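Local coordinates for protein N-acetylglucosamine 2-epimerase (Xylella fastidiosa, PDB 3GT5) that probably interconverts sugars as an isomerase or epimerase of the N-acylglucosamine 2-epimerase family, at residues H111-A116 and N175-E180; A181-Y186 and L258-Y263; A318-A323 and H384-V389. All coordinates share one frame; numbering follows the deposited sequence.

Contact 1 (H111-A116 and N175-E180)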
loop_
_atom_site.group_PDB
_atom_site.type_symbol
_atom_site.label_atom_id
_atom_site.label_comp_id
_atom_site.label_asym_id
_atom_site.label_seq_id
_atom_site.Cartn_x
_atom_site.Cartn_y
_atom_site.Cartn_z
ATOM N N HIS A 111 -8.052 1.878 13.769
ATOM C CA HIS A 111 -8.257 1.366 12.427
ATOM C C HIS A 111 -7.372 0.185 12.165
ATOM O O HIS A 111 -6.179 0.270 12.314
ATOM C CB HIS A 111 -7.942 2.469 11.416
ATOM C CG HIS A 111 -9.049 3.446 11.255
ATOM N ND1 HIS A 111 -10.214 3.150 10.578
ATOM C CD2 HIS A 111 -9.171 4.723 11.684
ATOM C CE1 HIS A 111 -11.002 4.211 10.586
ATOM N NE2 HIS A 111 -10.391 5.181 11.251
ATOM N N CYS A 112 -7.953 -0.923 11.743
ATOM C CA CYS A 112 -7.167 -2.078 11.311
ATOM C C CYS A 112 -6.193 -1.683 10.196
ATOM O O CYS A 112 -5.082 -2.208 10.134
ATOM C CB CYS A 112 -8.096 -3.166 10.807
ATOM S SG CYS A 112 -7.168 -4.707 10.638
ATOM N N TYR A 113 -6.629 -0.787 9.304
ATOM C CA TYR A 113 -5.765 -0.291 8.235
ATOM C C TYR A 113 -4.464 0.281 8.820
ATOM O O TYR A 113 -3.362 0.006 8.318
ATOM C CB TYR A 113 -6.552 0.756 7.437
ATOM C CG TYR A 113 -5.896 1.221 6.163
ATOM C CD1 TYR A 113 -6.356 0.800 4.906
ATOM C CD2 TYR A 113 -4.786 2.103 6.219
ATOM C CE1 TYR A 113 -5.758 1.231 3.759
ATOM C CE2 TYR A 113 -4.193 2.519 5.085
ATOM C CZ TYR A 113 -4.670 2.088 3.857
ATOM O OH TYR A 113 -4.083 2.513 2.688
ATOM N N GLY A 114 -4.608 1.049 9.895
ATOM C CA GLY A 114 -3.493 1.583 10.695
ATOM C C GLY A 114 -2.564 0.536 11.244
ATOM O O GLY A 114 -1.341 0.597 11.044
ATOM N N LEU A 115 -3.123 -0.484 11.881
ATOM C CA LEU A 115 -2.314 -1.573 12.403
ATOM C C LEU A 115 -1.555 -2.387 11.334
ATOM O O LEU A 115 -0.495 -2.933 11.635
ATOM C CB LEU A 115 -3.174 -2.499 13.271
ATOM C CG LEU A 115 -3.686 -1.761 14.507
ATOM C CD1 LEU A 115 -4.756 -2.616 15.156
ATOM C CD2 LEU A 115 -2.497 -1.514 15.430
ATOM N N ALA A 116 -2.108 -2.530 10.113
ATOM C CA ALA A 116 -1.386 -3.185 9.015
ATOM C C ALA A 116 -0.087 -2.399 8.769
ATOM O O ALA A 116 1.016 -2.991 8.710
ATOM C CB ALA A 116 -2.224 -3.218 7.775
ATOM N N ASN A 175 -7.541 -5.755 5.158
ATOM C CA ASN A 175 -7.118 -7.143 5.056
ATOM C C ASN A 175 -6.051 -7.333 3.996
ATOM O O ASN A 175 -5.125 -8.137 4.140
ATOM C CB ASN A 175 -8.355 -8.017 4.847
ATOM C CG ASN A 175 -9.094 -8.226 6.151
ATOM O OD1 ASN A 175 -8.650 -9.011 6.981
ATOM N ND2 ASN A 175 -10.213 -7.487 6.368
ATOM N N MET A 176 -6.180 -6.590 2.894
ATOM C CA MET A 176 -5.175 -6.578 1.817
ATOM C C MET A 176 -3.823 -6.048 2.318
ATOM O O MET A 176 -2.771 -6.693 2.114
ATOM C CB MET A 176 -5.672 -5.716 0.648
ATOM C CG MET A 176 -4.824 -5.783 -0.616
ATOM S SD MET A 176 -5.291 -4.479 -1.902
ATOM C CE MET A 176 -4.860 -3.094 -0.913
ATOM N N HIS A 177 -3.848 -4.903 3.016
ATOM C CA HIS A 177 -2.622 -4.372 3.593
ATOM C C HIS A 177 -2.101 -5.245 4.705
ATOM O O HIS A 177 -0.894 -5.291 4.911
ATOM C CB HIS A 177 -2.765 -2.917 3.983
ATOM C CG HIS A 177 -2.877 -2.033 2.784
ATOM N ND1 HIS A 177 -1.821 -1.846 1.917
ATOM C CD2 HIS A 177 -3.923 -1.340 2.269
ATOM C CE1 HIS A 177 -2.209 -1.054 0.929
ATOM N NE2 HIS A 177 -3.472 -0.725 1.128
ATOM N N MET A 178 -2.992 -5.903 5.445
ATOM C CA MET A 178 -2.544 -6.837 6.477
ATOM C C MET A 178 -1.858 -8.064 5.845
ATOM O O MET A 178 -0.890 -8.552 6.388
ATOM C CB MET A 178 -3.685 -7.257 7.424
ATOM C CG MET A 178 -3.188 -7.916 8.740
ATOM S SD MET A 178 -2.151 -6.867 9.789
ATOM C CE MET A 178 -3.474 -5.798 10.367
ATOM N N CYS A 179 -2.330 -8.547 4.697
ATOM C CA CYS A 179 -1.658 -9.654 3.990
ATOM C C CYS A 179 -0.233 -9.217 3.625
ATOM O O CYS A 179 0.746 -9.936 3.893
ATOM C CB CYS A 179 -2.470 -10.105 2.763
ATOM S SG CYS A 179 -1.687 -11.296 1.698
ATOM N N GLU A 180 -0.113 -8.008 3.060
ATOM C CA GLU A 180 1.177 -7.399 2.754
ATOM C C GLU A 180 2.094 -7.302 3.983
ATOM O O GLU A 180 3.300 -7.655 3.881
ATOM C CB GLU A 180 0.916 -5.996 2.181
ATOM C CG GLU A 180 2.127 -5.127 1.974
ATOM C CD GLU A 180 1.725 -3.634 1.746
ATOM O OE1 GLU A 180 0.521 -3.281 1.945
ATOM O OE2 GLU A 180 2.588 -2.791 1.383
HETATM O O HOH W 1 -4.946 1.831 0.112
#

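Contact 2 (A181-Y186 and L258-Y263)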
loop_
_atom_site.group_PDB
_atom_site.type_symbol
_atom_site.label_atom_id
_atom_site.label_comp_id
_atom_site.label_asym_id
_atom_site.label_seq_id
_atom_site.Cartn_x
_atom_site.Cartn_y
_atom_site.Cartn_z
ATOM N N ALA A 181 1.543 -6.836 5.125
ATOM C CA ALA A 181 2.312 -6.694 6.363
ATOM C C ALA A 181 2.730 -8.036 6.902
ATOM O O ALA A 181 3.852 -8.154 7.413
ATOM C CB ALA A 181 1.525 -5.917 7.465
ATOM N N MET A 182 1.864 -9.053 6.753
ATOM C CA MET A 182 2.186 -10.384 7.238
ATOM C C MET A 182 3.293 -11.037 6.420
ATOM O O MET A 182 4.163 -11.713 6.991
ATOM C CB MET A 182 0.954 -11.275 7.352
ATOM C CG MET A 182 0.006 -10.872 8.474
ATOM S SD MET A 182 0.682 -10.960 10.196
ATOM C CE MET A 182 -0.766 -10.231 11.066
ATOM N N LEU A 183 3.302 -10.785 5.100
ATOM C CA LEU A 183 4.396 -11.215 4.257
ATOM C C LEU A 183 5.719 -10.555 4.665
ATOM O O LEU A 183 6.750 -11.237 4.781
ATOM C CB LEU A 183 4.091 -10.963 2.784
ATOM C CG LEU A 183 3.022 -11.837 2.139
ATOM C CD1 LEU A 183 2.503 -11.232 0.796
ATOM C CD2 LEU A 183 3.524 -13.271 1.966
ATOM N N ALA A 184 5.703 -9.240 4.887
ATOM C CA ALA A 184 6.885 -8.522 5.386
ATOM C C ALA A 184 7.375 -9.072 6.740
ATOM O O ALA A 184 8.589 -9.209 6.959
ATOM C CB ALA A 184 6.594 -7.055 5.503
ATOM N N ALA A 185 6.424 -9.391 7.630
ATOM C CA ALA A 185 6.721 -9.901 8.984
ATOM C C ALA A 185 7.428 -11.257 8.860
ATOM O O ALA A 185 8.396 -11.554 9.618
ATOM C CB ALA A 185 5.427 -10.015 9.806
ATOM N N TYR A 186 6.929 -12.083 7.937
ATOM C CA TYR A 186 7.541 -13.383 7.662
ATOM C C TYR A 186 8.956 -13.224 7.118
ATOM O O TYR A 186 9.883 -13.916 7.550
ATOM C CB TYR A 186 6.730 -14.185 6.665
ATOM C CG TYR A 186 7.432 -15.430 6.168
ATOM C CD1 TYR A 186 7.613 -16.517 7.006
ATOM C CD2 TYR A 186 7.934 -15.515 4.859
ATOM C CE1 TYR A 186 8.275 -17.675 6.553
ATOM C CE2 TYR A 186 8.579 -16.678 4.408
ATOM C CZ TYR A 186 8.742 -17.739 5.262
ATOM O OH TYR A 186 9.359 -18.886 4.791
ATOM N N LEU A 258 1.453 -13.373 -6.077
ATOM C CA LEU A 258 2.725 -13.804 -6.677
ATOM C C LEU A 258 3.897 -13.757 -5.658
ATOM O O LEU A 258 4.844 -14.536 -5.774
ATOM C CB LEU A 258 3.076 -12.997 -7.937
ATOM C CG LEU A 258 2.511 -13.561 -9.248
ATOM C CD1 LEU A 258 3.269 -14.825 -9.778
ATOM C CD2 LEU A 258 1.062 -13.861 -9.140
ATOM N N ILE A 259 3.814 -12.900 -4.674
ATOM C CA ILE A 259 4.795 -12.918 -3.565
ATOM C C ILE A 259 4.516 -14.172 -2.709
ATOM O O ILE A 259 5.441 -14.879 -2.340
ATOM C CB ILE A 259 4.738 -11.654 -2.725
ATOM C CG1 ILE A 259 5.157 -10.437 -3.572
ATOM C CG2 ILE A 259 5.678 -11.790 -1.484
ATOM C CD1 ILE A 259 4.935 -9.096 -2.916
ATOM N N LEU A 260 3.250 -14.483 -2.462
ATOM C CA LEU A 260 2.930 -15.714 -1.732
ATOM C C LEU A 260 3.451 -16.944 -2.457
ATOM O O LEU A 260 3.949 -17.880 -1.819
ATOM C CB LEU A 260 1.440 -15.845 -1.499
ATOM C CG LEU A 260 0.912 -15.002 -0.344
ATOM C CD1 LEU A 260 -0.587 -14.729 -0.534
ATOM C CD2 LEU A 260 1.165 -15.694 1.022
ATOM N N ASP A 261 3.362 -16.928 -3.793
ATOM C CA ASP A 261 3.756 -18.071 -4.637
ATOM C C ASP A 261 5.269 -18.355 -4.559
ATOM O O ASP A 261 5.744 -19.477 -4.867
ATOM C CB ASP A 261 3.323 -17.780 -6.068
ATOM C CG ASP A 261 3.783 -18.822 -7.071
ATOM O OD1 ASP A 261 3.176 -19.907 -7.143
ATOM O OD2 ASP A 261 4.744 -18.526 -7.839
ATOM N N ARG A 262 6.017 -17.333 -4.238
ATOM C CA ARG A 262 7.445 -17.426 -3.969
ATOM C C ARG A 262 7.770 -18.233 -2.695
ATOM O O ARG A 262 8.813 -18.924 -2.631
ATOM C CB ARG A 262 8.008 -16.005 -3.898
ATOM C CG ARG A 262 9.447 -15.813 -4.211
ATOM C CD ARG A 262 9.856 -14.342 -3.900
ATOM N NE ARG A 262 9.341 -13.431 -4.926
ATOM C CZ ARG A 262 9.098 -12.126 -4.796
ATOM N NH1 ARG A 262 9.276 -11.479 -3.657
ATOM N NH2 ARG A 262 8.644 -11.464 -5.844
ATOM N N TYR A 263 6.899 -18.143 -1.685
ATOM C CA TYR A 263 7.160 -18.711 -0.359
ATOM C C TYR A 263 6.319 -19.944 -0.052
ATOM O O TYR A 263 6.626 -20.692 0.894
ATOM C CB TYR A 263 6.912 -17.655 0.725
ATOM C CG TYR A 263 7.805 -16.456 0.621
ATOM C CD1 TYR A 263 9.180 -16.590 0.543
ATOM C CD2 TYR A 263 7.266 -15.176 0.582
ATOM C CE1 TYR A 263 9.988 -15.494 0.427
ATOM C CE2 TYR A 263 8.069 -14.079 0.479
ATOM C CZ TYR A 263 9.413 -14.241 0.392
ATOM O OH TYR A 263 10.169 -13.128 0.286
HETATM O O HOH W 2 9.248 -19.857 2.263
#

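Contact 3 (A318-A323 and H384-V389)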
loop_
_atom_site.group_PDB
_atom_site.type_symbol
_atom_site.label_atom_id
_atom_site.label_comp_id
_atom_site.label_asym_id
_atom_site.label_seq_id
_atom_site.Cartn_x
_atom_site.Cartn_y
_atom_site.Cartn_z
ATOM N N ALA A 318 2.786 -5.847 -10.335
ATOM C CA ALA A 318 2.082 -7.078 -10.648
ATOM C C ALA A 318 2.473 -7.632 -12.042
ATOM O O ALA A 318 2.715 -8.796 -12.163
ATOM C CB ALA A 318 0.563 -6.867 -10.550
ATOM N N ALA A 319 2.543 -6.762 -13.056
ATOM C CA ALA A 319 2.868 -7.182 -14.432
ATOM C C ALA A 319 4.251 -7.805 -14.495
ATOM O O ALA A 319 4.415 -8.836 -15.122
ATOM C CB ALA A 319 2.738 -5.997 -15.400
ATOM N N ALA A 320 5.221 -7.231 -13.813
ATOM C CA ALA A 320 6.581 -7.781 -13.777
ATOM C C ALA A 320 6.597 -9.182 -13.113
ATOM O O ALA A 320 7.229 -10.133 -13.635
ATOM C CB ALA A 320 7.569 -6.757 -13.067
ATOM N N LEU A 321 5.929 -9.311 -11.949
ATOM C CA LEU A 321 5.846 -10.617 -11.286
ATOM C C LEU A 321 5.122 -11.693 -12.154
ATOM O O LEU A 321 5.582 -12.825 -12.225
ATOM C CB LEU A 321 5.255 -10.502 -9.873
ATOM C CG LEU A 321 6.039 -9.691 -8.824
ATOM C CD1 LEU A 321 5.499 -9.893 -7.408
ATOM C CD2 LEU A 321 7.456 -10.036 -8.842
ATOM N N LEU A 322 4.032 -11.313 -12.821
ATOM C CA LEU A 322 3.255 -12.210 -13.668
ATOM C C LEU A 322 4.078 -12.621 -14.869
ATOM O O LEU A 322 4.080 -13.790 -15.211
ATOM C CB LEU A 322 1.977 -11.539 -14.141
ATOM C CG LEU A 322 0.924 -11.477 -13.022
ATOM C CD1 LEU A 322 -0.116 -10.375 -13.244
ATOM C CD2 LEU A 322 0.271 -12.863 -12.942
ATOM N N ALA A 323 4.775 -11.667 -15.469
ATOM C CA ALA A 323 5.683 -11.944 -16.608
ATOM C C ALA A 323 6.768 -12.951 -16.249
ATOM O O ALA A 323 7.029 -13.898 -17.034
ATOM C CB ALA A 323 6.309 -10.629 -17.160
ATOM N N HIS A 384 11.123 -1.525 -5.763
ATOM C CA HIS A 384 11.839 -2.503 -4.925
ATOM C C HIS A 384 11.346 -3.900 -5.234
ATOM O O HIS A 384 12.143 -4.854 -5.276
ATOM C CB HIS A 384 11.659 -2.244 -3.421
ATOM C CG HIS A 384 12.352 -1.014 -2.906
ATOM N ND1 HIS A 384 13.725 -0.884 -2.866
ATOM C CD2 HIS A 384 11.857 0.123 -2.359
ATOM C CE1 HIS A 384 14.046 0.276 -2.307
ATOM N NE2 HIS A 384 12.930 0.920 -2.013
ATOM N N GLU A 385 10.039 -4.049 -5.448
ATOM C CA GLU A 385 9.494 -5.351 -5.779
ATOM C C GLU A 385 10.010 -5.841 -7.148
ATOM O O GLU A 385 10.374 -6.991 -7.266
ATOM C CB GLU A 385 7.951 -5.382 -5.772
ATOM C CG GLU A 385 7.382 -6.829 -5.783
ATOM C CD GLU A 385 7.995 -7.697 -4.676
ATOM O OE1 GLU A 385 7.950 -7.289 -3.464
ATOM O OE2 GLU A 385 8.579 -8.763 -5.040
ATOM N N VAL A 386 10.060 -4.970 -8.152
ATOM C CA VAL A 386 10.551 -5.391 -9.466
ATOM C C VAL A 386 12.016 -5.772 -9.363
ATOM O O VAL A 386 12.443 -6.723 -10.045
ATOM C CB VAL A 386 10.339 -4.357 -10.556
ATOM C CG1 VAL A 386 10.827 -4.903 -11.937
ATOM C CG2 VAL A 386 8.846 -3.965 -10.612
ATOM N N LEU A 387 12.759 -5.105 -8.477
ATOM C CA LEU A 387 14.164 -5.457 -8.251
ATOM C C LEU A 387 14.349 -6.899 -7.732
ATOM O O LEU A 387 15.419 -7.470 -7.918
ATOM C CB LEU A 387 14.877 -4.487 -7.312
ATOM C CG LEU A 387 15.203 -3.152 -8.024
ATOM C CD1 LEU A 387 15.543 -2.053 -7.030
ATOM C CD2 LEU A 387 16.278 -3.325 -9.179
ATOM N N ASN A 388 13.329 -7.475 -7.115
ATOM C CA ASN A 388 13.377 -8.889 -6.724
ATOM C C ASN A 388 13.338 -9.903 -7.870
ATOM O O ASN A 388 13.623 -11.080 -7.640
ATOM C CB ASN A 388 12.227 -9.219 -5.761
ATOM C CG ASN A 388 12.408 -8.632 -4.388
ATOM O OD1 ASN A 388 13.531 -8.385 -3.951
ATOM N ND2 ASN A 388 11.290 -8.391 -3.687
ATOM N N VAL A 389 12.974 -9.497 -9.084
ATOM C CA VAL A 389 12.873 -10.437 -10.195
ATOM C C VAL A 389 13.757 -10.077 -11.375
ATOM O O VAL A 389 13.667 -10.721 -12.394
ATOM C CB VAL A 389 11.401 -10.615 -10.706
ATOM C CG1 VAL A 389 10.490 -11.112 -9.577
ATOM C CG2 VAL A 389 10.846 -9.303 -11.323
#

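Contact 1 (H111-A116 and N175-E180)
Tyr113 and His177 bring their rings together obliquely, with the planes at 64° and the centroids 5.0 Å apart. Tyr113 CE1 comes nearest, 3.5 Å from His177 CD2. The methyl of Met176, atom CE, sits over one face of the imidazole, shifted toward the rim and 3.4 Å above the plane. At the edge of that ring, in its plane, is the carboxyl carbon Glu180 CD: His177 ND1 donates to Glu180 OE1 over 2.7 Å, meeting the oxygen nearly along its C-O axis, with an N-H...O angle of 165°. Together with the water on NE2, this bond helps to fix the rotation of the imidazole, and Tyr377 in turn holds OE2 of the same glutamate. Water 1, in plane at the edge of the phenol, bridges Tyr113 OH and His177 NE2. The two helices, 112-127 and 172-189, are neighbours in the inner ring of the (alpha/alpha)6 barrel expected of this family, and their segments run nearly parallel, crossing at 16° with the axes 8.4 Å apart. The small Ala116 is consistent with so close an approach: its CB rests on the backbone of the partner helix, 3.6 Å from Met178 N, and also touches His177 CB. Met178 wraps against Ala116 as well. CG is anti to the backbone N, and further bends at chi2 and chi3 fold the thioether back, so that CE lies 3.6 Å from Ala116 N. The same methyl reaches Cys112 SG at 3.9 Å and the backbone of Leu115. Tyr156, from strand 155-160, packs on both Cys112 and Met178, while Phe117, the next residue of helix 112-127, meets the rings of Tyr113 and His177.

Contact 2 (A181-Y186 and L258-Y263)
Leu183 and Tyr186 carry one side of this contact, one helical turn apart, and Ile259, Leu260 and Tyr263 receive them. The helices involved, 172-189 and 247-263, are consecutive members of the inner ring of the (alpha/alpha)6 barrel; their segments run in the same general direction at 31°, with the axes 11.2 Å apart, and Leu183 and the two tyrosines meet between them. The CB of Leu183 points toward the partner helix, and CG, anti to the carbonyl carbon (chi1 -70°), carries the fork onward. The branches then part: CD1 goes to the branch methyl of isoleucine, Ile259 CG2, at 3.9 Å, where the two side chains cross obliquely. CD2 meets Leu260 CD2 at 3.5 Å, a close methyl-to-methyl touch between side chains set at about a right angle. The same CD2 also lies near the plane of the Tyr263 ring, beside its CD2 edge. Farther along, Tyr186 forms a T-shaped pair with Tyr263: the edge of Tyr186 is directed at the face of Tyr263, with the planes at 68° and the centroids 5.4 Å apart. Tyr186 CE2 is the atom over that face, 3.8 Å above it and offset to the rim near CG and CD1. Tyr263 thus has a phenol on one face and a leucine methyl at its edge, while its own hydroxyl is hydrogen-bonded to Glu187, the residue following Tyr186, which ties the ring to the partner helix at its far end. From helix 192-211, Leu195 touches Tyr186 and Ala202 touches Leu260. The hydroxyl of Tyr186 is joined to the opposite backbone through water 2, which sits 2.7 Å from Tyr186 OH and donates a hydrogen bond to Tyr263 O.

Contact 3 (A318-A323 and H384-V389)
Apolar packing joins Ala320 and Leu321 of helix 309-326 to Glu385, Val386 and Val389, near the C-terminal end of helix 377-387. Ala320 CB points at the partner and is met by both branches of one valine, with Val386 CG1 and Val386 CG2 each 3.9 Å away, so the methyl faces the two branches evenly. Leu321 works with both of its tips. CD1 comes to the aliphatic part of Glu385, 3.9 Å from its CG, the two side chains crossing at about a right angle. CD2 approaches Val389 CG1 at 3.3 Å, tighter than usual van der Waals contact, so the exact position of these two methyls is doubtful. Both helices belong to the inner ring of the (alpha/alpha)6 barrel, where helix 377-387 is the last one in the chain, and Tyr335 of the outer helix 329-346 and Leu11 of helix 8-22 also pack on Val386. The carboxylate of Glu385 stays beside the Leu321 methyls: CG is anti to the backbone N, and the bend at chi2 (52°) places the carboxyl carbon CD. Its OE2 takes a hydrogen bond from Asn388 ND2, 3.1 Å long and nearly straight at 171°, arriving from above the carboxylate plane but within the amide plane of Asn388. The same oxygen forms a salt bridge with Arg262 of helix 247-263, a positive charge that would be expected to favour the ionised carboxylate.

From the N terminus, contact 1 comes first: it brings helix 172-189 back beside helix 112-127 and closes a loop holding the outer helix 133-147 and strand 155-160. Contact 2 starts just beyond on that same helix 172-189 and closes the next loop at helix 247-263, with helix 192-211 inside it. Contact 3 closes the last, from helix 309-326 to helix 377-387, near the C terminus of the model, with helix 329-346 between. The three follow one another in series, neither nesting nor crossing. Contacts 1 and 2 touch where Ala116 O packs on Ala181 CB. Contacts 2 and 3 share the Arg262-Glu385 salt bridge, which runs beside Leu321 of helix 309-326.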